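Local coordinates for A rubisco-like protein (Burkholderia fungorum, PDB 3NWR) that is a dimeric relative of the rubisco large subunit with a TIM-barrel catalytic domain, probably acting as a lyase rather than a carboxylase, at residues D329-V332 / I333-R337. Sequence-based numbering, arbitrary orientation.
Sequences DAEV and IESAR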
loop_
_atom_site.group_PDB
_atom_site.type_symbol
_atom_site.label_atom_id
_atom_site.label_comp_id
_atom_site.label_asym_id
_atom_site.label_seq_id
_atom_site.Cartn_x
_atom_site.Cartn_y
_atom_site.Cartn_z
ATOM N N ASP A 329 9.508 -6.570 -20.687
ATOM C CA ASP A 329 9.715 -5.375 -21.489
ATOM C C ASP A 329 8.373 -4.753 -21.861
ATOM O O ASP A 329 8.235 -3.528 -21.870
ATOM C CB ASP A 329 10.493 -5.701 -22.772
ATOM C CG ASP A 329 11.988 -5.895 -22.537
ATOM O OD1 ASP A 329 12.475 -5.700 -21.407
ATOM O OD2 ASP A 329 12.691 -6.238 -23.513
ATOM N N ALA A 330 7.384 -5.585 -22.186
ATOM C CA ALA A 330 6.066 -5.068 -22.550
ATOM C C ALA A 330 5.477 -4.195 -21.442
ATOM O O ALA A 330 4.938 -3.126 -21.720
ATOM C CB ALA A 330 5.094 -6.209 -22.916
ATOM N N GLU A 331 5.572 -4.661 -20.197
ATOM C CA GLU A 331 5.086 -3.870 -19.068
ATOM C C GLU A 331 5.854 -2.561 -18.928
ATOM O O GLU A 331 5.267 -1.514 -18.665
ATOM C CB GLU A 331 5.135 -4.653 -17.743
ATOM C CG GLU A 331 4.722 -3.761 -16.559
ATOM C CD GLU A 331 4.493 -4.498 -15.244
ATOM O OE1 GLU A 331 4.467 -5.742 -15.239
ATOM O OE2 GLU A 331 4.327 -3.812 -14.209
ATOM N N VAL A 332 7.167 -2.613 -19.080
ATOM C CA VAL A 332 7.963 -1.390 -18.981
ATOM C C VAL A 332 7.567 -0.380 -20.068
ATOM O O VAL A 332 7.381 0.797 -19.792
ATOM C CB VAL A 332 9.467 -1.679 -19.095
ATOM C CG1 VAL A 332 10.242 -0.362 -19.141
ATOM C CG2 VAL A 332 9.933 -2.582 -17.945
ATOM N N ILE A 333 7.426 -0.852 -21.305
ATOM C CA ILE A 333 7.047 0.016 -22.410
ATOM C C ILE A 333 5.689 0.671 -22.167
ATOM O O ILE A 333 5.549 1.886 -22.288
ATOM C CB ILE A 333 7.024 -0.757 -23.738
ATOM C CG1 ILE A 333 8.444 -1.202 -24.095
ATOM C CG2 ILE A 333 6.451 0.112 -24.850
ATOM C CD1 ILE A 333 8.499 -2.195 -25.236
ATOM N N GLU A 334 4.695 -0.135 -21.798
ATOM C CA GLU A 334 3.356 0.394 -21.572
ATOM C C GLU A 334 3.356 1.393 -20.411
ATOM O O GLU A 334 2.664 2.415 -20.454
ATOM C CB GLU A 334 2.365 -0.742 -21.301
ATOM C CG GLU A 334 0.941 -0.259 -21.040
ATOM C CD GLU A 334 -0.044 -1.400 -20.853
ATOM O OE1 GLU A 334 0.298 -2.546 -21.215
ATOM O OE2 GLU A 334 -1.162 -1.148 -20.348
ATOM N N SER A 335 4.143 1.095 -19.381
ATOM C CA SER A 335 4.187 1.954 -18.194
ATOM C C SER A 335 4.820 3.305 -18.531
ATOM O O SER A 335 4.334 4.359 -18.106
ATOM C CB SER A 335 4.933 1.249 -17.058
ATOM O OG SER A 335 4.243 0.065 -16.660
ATOM N N ALA A 336 5.889 3.278 -19.319
ATOM C CA ALA A 336 6.503 4.516 -19.782
ATOM C C ALA A 336 5.500 5.331 -20.591
ATOM O O ALA A 336 5.360 6.541 -20.407
ATOM C CB ALA A 336 7.736 4.222 -20.614
ATOM N N ARG A 337 4.772 4.658 -21.473
ATOM C CA ARG A 337 3.802 5.354 -22.298
ATOM C C ARG A 337 2.663 5.942 -21.466
ATOM O O ARG A 337 2.158 7.031 -21.768
ATOM C CB ARG A 337 3.320 4.441 -23.429
ATOM C CG ARG A 337 4.448 4.184 -24.420
ATOM C CD ARG A 337 4.063 3.251 -25.554
ATOM N NE ARG A 337 5.163 3.152 -26.507
ATOM C CZ ARG A 337 5.218 2.278 -27.504
ATOM N NH1 ARG A 337 4.233 1.405 -27.684
ATOM N NH2 ARG A 337 6.266 2.273 -28.319
HETATM O O HOH W 1 5.143 -1.174 -14.353
#
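Ser335 folds its hydroxyl back on Glu331, one turn earlier in the same helix. Its OG sits beside its own backbone N (chi1 -63°), which brings it to 2.7 Å from Glu331 O, to which it donates a hydrogen bond. Glu331 O also accepts Ser335 N at 2.9 Å; the two donors reach it from opposite faces of the carbonyl plane, and the hydrogen bond from Ser335 N is bent, with an N-H...O angle of 150°. A water closes the polar cluster, donating both to Ser335 OG and to Glu331 OE2. The extended chain of Glu331, with CG turned away from the backbone N (chi1 176°), carries its carboxylate outward from the helix, to that water, and its CG lies 3.9 Å from Ser335 OG.

Straighter i to i+4 backbone bonds join Ile333 to Asp329, Glu334 to Ala330 and Ala336 to Val332. Ile333 lays its aliphatic branches against polar groups: CG1 lies 3.2 Å from Asp329 O, and, within 333-337, CG2 meets Arg337 one turn on, over the centre of one guanidinium face and 3.6 Å above its plane. Arg337 NE in turn bonds Ala370 O. Asp329 OD1 takes the backbone N of Ala322, and Val332 and Ala336 both pack on Phe355 of strand 352-355. This serine-to-carbonyl i to i-4 bond, doubling a main-chain one, is a familiar helix feature, here in the helix of a beta-alpha-beta unit of the TIM barrel.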